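Local structure of ATP-dependent helicase FUN30 (Saccharomyces cerevisiae S288c, 5GN1) at residues Ser93-Gln96 against Ser97-Ser100; Tyr174-His177 against Asn178-Met182; Thr236-Asn239 against Asp240-Leu243. The protein uses ATP hydrolysis to remodel nucleosomes in DNA repair and heterochromatin organization, the chain here being the C-terminal part of its SNF2-family ATPase domain. All blocks are in the same frame, centred on the assembly; numbering follows the deposited sequence.

Contact 1: residues Ser93-Gln96 against Ser97-Ser100; sequences SKLQ and SSSS
Lys94 and Ser98 meet in the link from helix 89-94 to helix 100-110. It is a short inter-helix linker with Ser99 at the N-cap of helix 100-110, where the Ser99 hydroxyl caps a backbone N just beyond. The hydrogen bonds gather on two carbonyl oxygens. Lys94 O takes the hydroxyl of Ser98, with Ser98 OG 2.9 Å from Lys94 O. The hydroxyl stands above the carbonyl plane, about 50° out of it. With OG anti to the Ser98 carbonyl carbon (chi1 -60°), the hydroxyl lies beside the backbone N and can reach Lys94 O. Two further donors from Ser97, its backbone N and its OG, make weak bonds to Lys94 O. One firm bond and two weak ones therefore converge on a single oxygen. Leu95 O is served differently. It receives a weak backbone bond, with Ser98 N 3.2 Å from Leu95 O. Water 1 also donates to it, and donates as well to Ser98 O, so one water ties the two carbonyls together across the linker.

Van der Waals contacts are few. The Lys94 chain bends at chi2 and passes by the Ser98 hydroxyl, with Lys94 CE 3.8 Å from Ser98 OG. Leu95 CD2 comes 4.4 Å from Ser98 CB. Both residues also pack on helix 60-82, Leu95 against His76 and Met79, Ser98 against Ile72.

Asn102 bonds to both sides of the cap: its OD1 accepts from Ser99 N, and its ND2 donates to Ser97 O. Ser100 OG is bonded to Asp349 OD1 of helix 345-359.

Contact 2: residues Tyr174-His177 against Asn178-Met182; sequences YQLH and NDEWM
Leu176 and Glu180 cross at a slant, with aliphatic carbon laid against carboxylate. Leu176 CB lies 3.6 Å from Glu180 OE1, and Leu176 CD2 is 4.0 Å from Glu180 OE2. Beside them, the six-membered end of the Trp181 indole reaches Leu176. Trp181 CZ3 is 4.1 Å from Leu176 CB, and Leu176 O lies at the ring edge, in the plane of the indole. Asp179 CA sits over one face of the same ring.

Each carboxylate oxygen has a partner. Asn178 N donates to Glu180 OE1 at 2.9 Å, on the syn side but 33° out of the carboxylate plane. Water 2 donates to Glu180 OE2 and accepts from His177 N. A bend at chi2 (90°) turns the Glu180 carboxylate toward these donors. This is the loop between helix 168-171 and helix 185-200, where it enters the 3-10 segment 180-182, whose Met182 N bonds to Asp179 O. Water 2 also lies over the centre of the His177 ring, 3.5 Å above its plane.

Further out, Trp181 NE1 bonds to Thr224 OG1, and the indole packs on Met220 and Val221 of helix 212-224. Leu176 N is bonded to His161 ND1.

Contact 3: residues Thr236-Asn239 against Asp240-Leu243; sequences TQVN and DRQL
Val238 and Arg241 close a type I beta turn that runs into helix 241-250, with Arg241 N donating to Val238 O at 3.3 Å and standing well above the carbonyl plane.

The Arg241 side chain then doubles back over the turn. CG is anti to the Arg241 carbonyl carbon (chi1 -67°), and from there the chain runs extended to NE, passing Val238 O on the way. Val238 CG2 covers one face of the Arg241 guanidinium off-centre, 3.8 Å from the plane. Lower on the chain, Arg241 CG is 4.0 Å from Thr236 CG2, where the two side chains cross. Water 3 lies at the guanidinium edge, in its plane. It accepts from Arg241 NH2 at 2.7 Å and donates to Thr236 O. Arg241 also makes a cation-pi contact with Phe266, beyond strand 256-260. Replacing Arg241 with an alanine would probably leave water 3 without its guanidinium donor, strip Val238 CG2 of the flat group it rests on, and leave the Phe266 ring without its cationic partner.

Asp240 OD2 comes alongside the aliphatic part of Gln237, 3.5 Å from Gln237 CB, and water 4 joins that oxygen to Gln237 N. Water 5 makes a similar link, from Asn239 O to Leu243 N, 2.9 Å from the water, in the first turn of the helix.

This is a strand-to-helix connection of a RecA-like lobe, running from strand 229-232, at one edge of the parallel sheet, to helix 241-250. Thr236 OG1 bonds back to Asp233 N, just past the strand.

All three contacts are local, between neighbouring residues of one stretch of chain, and they lie well apart; even contacts 1 and 2 have about 20 Å between their nearest atoms. Contacts 1 and 3 are surface sites on opposite sides of the chain's centre, while contact 2 is partly buried. No two hold the same elements. Contact 1 joins two helices in the SNF2-related part, contact 2 is a loop leading to helix 185-200, and contact 3 links an edge strand to a helix in the helicase C-terminal part. Their chemistry differs: serine hydroxyls on backbone carbonyls in contact 1, an indole and a leucine beside a carboxylate in contact 2, and an arginine with bridging waters in contact 3.

Contact 1: residues Ser93-Gln96 against Ser97-Ser100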
loop_
_atom_site.group_PDB
_atom_site.type_symbol
_atom_site.label_atom_id
_atom_site.label_comp_id
_atom_site.label_asym_id
_atom_site.label_seq_id
_atom_site.Cartn_x
_atom_site.Cartn_y
_atom_site.Cartn_z
ATOM N N SER A 93 20.929 16.106 -8.353
ATOM C CA SER A 93 20.849 15.019 -9.324
ATOM C C SER A 93 19.554 14.226 -9.171
ATOM O O SER A 93 19.050 13.662 -10.150
ATOM C CB SER A 93 22.063 14.106 -9.174
ATOM O OG SER A 93 22.362 13.901 -7.804
ATOM N N LYS A 94 18.995 14.191 -7.954
ATOM C CA LYS A 94 17.727 13.510 -7.724
ATOM C C LYS A 94 16.627 14.051 -8.628
ATOM O O LYS A 94 15.758 13.288 -9.073
ATOM C CB LYS A 94 17.332 13.648 -6.251
ATOM C CG LYS A 94 15.949 13.136 -5.901
ATOM C CD LYS A 94 15.841 11.624 -6.062
ATOM C CE LYS A 94 14.396 11.173 -5.900
ATOM N NZ LYS A 94 14.276 9.692 -5.833
ATOM N N LEU A 95 16.659 15.349 -8.933
ATOM C CA LEU A 95 15.564 15.970 -9.672
ATOM C C LEU A 95 15.471 15.495 -11.115
ATOM O O LEU A 95 14.423 15.688 -11.744
ATOM C CB LEU A 95 15.694 17.496 -9.661
ATOM C CG LEU A 95 15.439 18.218 -8.332
ATOM C CD1 LEU A 95 15.601 19.724 -8.503
ATOM C CD2 LEU A 95 14.059 17.894 -7.798
ATOM N N GLN A 96 16.532 14.892 -11.655
ATOM C CA GLN A 96 16.497 14.500 -13.065
ATOM C C GLN A 96 15.489 13.384 -13.310
ATOM O O GLN A 96 14.896 13.310 -14.394
ATOM C CB GLN A 96 17.882 14.063 -13.533
ATOM C CG GLN A 96 17.944 13.674 -15.010
ATOM C CD GLN A 96 19.351 13.345 -15.463
ATOM O OE1 GLN A 96 20.265 13.208 -14.642
ATOM N NE2 GLN A 96 19.539 13.213 -16.778
ATOM N N SER A 97 15.274 12.523 -12.323
ATOM C CA SER A 97 14.319 11.435 -12.451
ATOM C C SER A 97 13.020 11.707 -11.696
ATOM O O SER A 97 12.165 10.818 -11.618
ATOM C CB SER A 97 14.963 10.126 -11.983
ATOM O OG SER A 97 15.467 10.223 -10.654
ATOM N N SER A 98 12.838 12.923 -11.179
ATOM C CA SER A 98 11.660 13.306 -10.406
ATOM C C SER A 98 10.618 13.983 -11.285
ATOM O O SER A 98 10.939 14.862 -12.090
ATOM C CB SER A 98 12.028 14.249 -9.255
ATOM O OG SER A 98 12.940 13.634 -8.356
ATOM N N SER A 99 9.361 13.587 -11.103
ATOM C CA SER A 99 8.236 14.192 -11.793
ATOM C C SER A 99 7.106 14.357 -10.790
ATOM O O SER A 99 7.134 13.787 -9.696
ATOM C CB SER A 99 7.755 13.339 -12.977
ATOM O OG SER A 99 7.215 12.110 -12.518
ATOM N N SER A 100 6.090 15.124 -11.179
ATOM C CA SER A 100 4.918 15.247 -10.322
ATOM C C SER A 100 4.289 13.880 -10.071
ATOM O O SER A 100 3.800 13.608 -8.969
ATOM C CB SER A 100 3.906 16.199 -10.951
ATOM O OG SER A 100 3.350 15.636 -12.124
HETATM O O HOH W 1 12.506 16.041 -13.770
#

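Contact 2: residues Tyr174-His177 against Asn178-Met182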
loop_
_atom_site.group_PDB
_atom_site.type_symbol
_atom_site.label_atom_id
_atom_site.label_comp_id
_atom_site.label_asym_id
_atom_site.label_seq_id
_atom_site.Cartn_x
_atom_site.Cartn_y
_atom_site.Cartn_z
ATOM N N TYR A 174 19.789 -10.709 8.174
ATOM C CA TYR A 174 19.330 -9.375 7.822
ATOM C C TYR A 174 17.808 -9.244 7.821
ATOM O O TYR A 174 17.307 -8.126 7.659
ATOM C CB TYR A 174 19.884 -8.972 6.448
ATOM C CG TYR A 174 21.392 -8.961 6.394
ATOM C CD1 TYR A 174 22.115 -7.855 6.838
ATOM C CD2 TYR A 174 22.098 -10.052 5.900
ATOM C CE1 TYR A 174 23.502 -7.839 6.793
ATOM C CE2 TYR A 174 23.478 -10.048 5.853
ATOM C CZ TYR A 174 24.176 -8.940 6.301
ATOM O OH TYR A 174 25.550 -8.932 6.251
ATOM N N GLN A 175 17.071 -10.345 7.997
ATOM C CA GLN A 175 15.615 -10.292 8.077
ATOM C C GLN A 175 15.156 -9.320 9.158
ATOM O O GLN A 175 15.818 -9.132 10.181
ATOM C CB GLN A 175 15.037 -11.663 8.400
ATOM C CG GLN A 175 15.237 -12.722 7.365
ATOM C CD GLN A 175 14.539 -14.012 7.748
ATOM O OE1 GLN A 175 13.868 -14.087 8.785
ATOM N NE2 GLN A 175 14.677 -15.030 6.906
ATOM N N LEU A 176 14.001 -8.710 8.931
ATOM C CA LEU A 176 13.351 -7.951 9.989
ATOM C C LEU A 176 12.748 -8.908 11.011
ATOM O O LEU A 176 12.113 -9.901 10.649
ATOM C CB LEU A 176 12.273 -7.043 9.400
ATOM C CG LEU A 176 12.736 -6.094 8.293
ATOM C CD1 LEU A 176 11.552 -5.310 7.732
ATOM C CD2 LEU A 176 13.827 -5.144 8.800
ATOM N N HIS A 177 12.956 -8.618 12.304
ATOM C CA HIS A 177 12.399 -9.482 13.339
ATOM C C HIS A 177 12.017 -8.693 14.581
ATOM O O HIS A 177 12.022 -9.237 15.689
ATOM C CB HIS A 177 13.377 -10.616 13.700
ATOM C CG HIS A 177 14.694 -10.137 14.222
ATOM N ND1 HIS A 177 15.785 -9.926 13.408
ATOM C CD2 HIS A 177 15.093 -9.823 15.477
ATOM C CE1 HIS A 177 16.803 -9.506 14.139
ATOM N NE2 HIS A 177 16.409 -9.429 15.398
ATOM N N ASN A 178 11.656 -7.427 14.410
ATOM C CA ASN A 178 11.226 -6.596 15.514
ATOM C C ASN A 178 9.870 -5.964 15.224
ATOM O O ASN A 178 9.607 -4.828 15.610
ATOM C CB ASN A 178 12.265 -5.523 15.813
ATOM C CG ASN A 178 12.351 -5.208 17.274
ATOM O OD1 ASN A 178 13.093 -5.859 18.008
ATOM N ND2 ASN A 178 11.584 -4.217 17.721
ATOM N N ASP A 179 8.985 -6.692 14.531
ATOM C CA ASP A 179 7.612 -6.232 14.300
ATOM C C ASP A 179 7.565 -4.879 13.592
ATOM O O ASP A 179 6.648 -4.083 13.817
ATOM C CB ASP A 179 6.825 -6.167 15.612
ATOM C CG ASP A 179 6.327 -7.516 16.057
ATOM O OD1 ASP A 179 6.678 -8.521 15.414
ATOM O OD2 ASP A 179 5.581 -7.571 17.053
ATOM N N GLU A 180 8.534 -4.615 12.711
ATOM C CA GLU A 180 8.571 -3.332 12.017
ATOM C C GLU A 180 7.353 -3.136 11.116
ATOM O O GLU A 180 6.962 -1.997 10.840
ATOM C CB GLU A 180 9.864 -3.216 11.198
ATOM C CG GLU A 180 11.150 -3.076 12.022
ATOM C CD GLU A 180 11.803 -4.406 12.384
ATOM O OE1 GLU A 180 11.119 -5.459 12.386
ATOM O OE2 GLU A 180 13.024 -4.396 12.663
ATOM N N TRP A 181 6.746 -4.227 10.647
ATOM C CA TRP A 181 5.541 -4.130 9.827
ATOM C C TRP A 181 4.341 -3.597 10.602
ATOM O O TRP A 181 3.376 -3.150 9.973
ATOM C CB TRP A 181 5.209 -5.491 9.222
ATOM C CG TRP A 181 5.262 -6.621 10.206
ATOM C CD1 TRP A 181 4.219 -7.129 10.937
ATOM C CD2 TRP A 181 6.416 -7.397 10.557
ATOM N NE1 TRP A 181 4.655 -8.177 11.720
ATOM C CE2 TRP A 181 6.002 -8.352 11.516
ATOM C CE3 TRP A 181 7.764 -7.364 10.168
ATOM C CZ2 TRP A 181 6.895 -9.283 12.086
ATOM C CZ3 TRP A 181 8.649 -8.281 10.734
ATOM C CH2 TRP A 181 8.207 -9.233 11.683
ATOM N N MET A 182 4.372 -3.632 11.941
ATOM C CA MET A 182 3.309 -3.026 12.742
ATOM C C MET A 182 3.454 -1.516 12.882
ATOM O O MET A 182 2.486 -0.862 13.281
ATOM C CB MET A 182 3.258 -3.636 14.153
ATOM C CG MET A 182 3.226 -5.141 14.183
ATOM S SD MET A 182 1.768 -5.761 13.330
ATOM C CE MET A 182 0.470 -5.355 14.502
HETATM O O HOH W 2 14.639 -6.582 13.194
#

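Contact 3: residues Thr236-Asn239 against Asp240-Leu243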
loop_
_atom_site.group_PDB
_atom_site.type_symbol
_atom_site.label_atom_id
_atom_site.label_comp_id
_atom_site.label_asym_id
_atom_site.label_seq_id
_atom_site.Cartn_x
_atom_site.Cartn_y
_atom_site.Cartn_z
ATOM N N THR A 236 -4.037 -13.550 -8.891
ATOM C CA THR A 236 -4.733 -14.815 -8.668
ATOM C C THR A 236 -5.262 -15.369 -9.984
ATOM O O THR A 236 -5.992 -14.682 -10.710
ATOM C CB THR A 236 -5.898 -14.601 -7.692
ATOM O OG1 THR A 236 -5.408 -14.026 -6.481
ATOM C CG2 THR A 236 -6.579 -15.921 -7.358
ATOM N N GLN A 237 -4.894 -16.615 -10.289
ATOM C CA GLN A 237 -5.462 -17.321 -11.435
ATOM C C GLN A 237 -6.981 -17.326 -11.347
ATOM O O GLN A 237 -7.545 -17.594 -10.282
ATOM C CB GLN A 237 -4.935 -18.759 -11.482
ATOM C CG GLN A 237 -3.435 -18.872 -11.657
ATOM C CD GLN A 237 -2.955 -18.149 -12.899
ATOM O OE1 GLN A 237 -2.197 -17.185 -12.814
ATOM N NE2 GLN A 237 -3.424 -18.590 -14.056
ATOM N N VAL A 238 -7.637 -17.009 -12.473
ATOM C CA VAL A 238 -9.094 -16.864 -12.493
ATOM C C VAL A 238 -9.773 -18.112 -11.948
ATOM O O VAL A 238 -10.722 -18.020 -11.160
ATOM C CB VAL A 238 -9.595 -16.539 -13.914
ATOM C CG1 VAL A 238 -11.120 -16.603 -13.969
ATOM C CG2 VAL A 238 -9.126 -15.164 -14.342
ATOM N N ASN A 239 -9.298 -19.298 -12.351
ATOM C CA ASN A 239 -9.921 -20.526 -11.860
ATOM C C ASN A 239 -9.731 -20.675 -10.352
ATOM O O ASN A 239 -10.659 -21.098 -9.645
ATOM C CB ASN A 239 -9.369 -21.751 -12.604
ATOM C CG ASN A 239 -10.105 -22.028 -13.923
ATOM O OD1 ASN A 239 -11.222 -21.547 -14.152
ATOM N ND2 ASN A 239 -9.477 -22.821 -14.789
ATOM N N ASP A 240 -8.561 -20.279 -9.834
ATOM C CA ASP A 240 -8.251 -20.422 -8.409
ATOM C C ASP A 240 -9.081 -19.514 -7.504
ATOM O O ASP A 240 -9.008 -19.665 -6.278
ATOM C CB ASP A 240 -6.772 -20.131 -8.134
ATOM C CG ASP A 240 -5.845 -21.117 -8.798
ATOM O OD1 ASP A 240 -6.341 -22.112 -9.375
ATOM O OD2 ASP A 240 -4.616 -20.893 -8.740
ATOM N N ARG A 241 -9.835 -18.567 -8.059
ATOM C CA ARG A 241 -10.615 -17.666 -7.220
ATOM C C ARG A 241 -11.643 -18.420 -6.386
ATOM O O ARG A 241 -11.865 -18.083 -5.216
ATOM C CB ARG A 241 -11.300 -16.614 -8.081
ATOM C CG ARG A 241 -10.312 -15.675 -8.734
ATOM C CD ARG A 241 -11.016 -14.745 -9.649
ATOM N NE ARG A 241 -10.094 -13.827 -10.297
ATOM C CZ ARG A 241 -10.445 -13.029 -11.295
ATOM N NH1 ARG A 241 -11.694 -13.058 -11.748
ATOM N NH2 ARG A 241 -9.550 -12.223 -11.852
ATOM N N GLN A 242 -12.263 -19.456 -6.963
ATOM C CA GLN A 242 -13.393 -20.105 -6.313
ATOM C C GLN A 242 -12.977 -20.801 -5.025
ATOM O O GLN A 242 -13.669 -20.703 -4.011
ATOM C CB GLN A 242 -14.051 -21.094 -7.272
ATOM C CG GLN A 242 -15.324 -21.686 -6.699
ATOM C CD GLN A 242 -16.330 -20.602 -6.365
ATOM O OE1 GLN A 242 -16.634 -20.361 -5.193
ATOM N NE2 GLN A 242 -16.845 -19.934 -7.392
ATOM N N LEU A 243 -11.861 -21.532 -5.044
ATOM C CA LEU A 243 -11.423 -22.214 -3.828
ATOM C C LEU A 243 -11.237 -21.230 -2.678
ATOM O O LEU A 243 -11.589 -21.533 -1.530
ATOM C CB LEU A 243 -10.119 -22.979 -4.072
ATOM C CG LEU A 243 -9.563 -23.800 -2.893
ATOM C CD1 LEU A 243 -10.133 -25.229 -2.863
ATOM C CD2 LEU A 243 -8.035 -23.832 -2.911
HETATM O O HOH W 3 -7.449 -12.642 -10.252
HETATM O O HOH W 4 -3.490 -18.162 -8.451
HETATM O O HOH W 5 -10.474 -22.874 -7.172
#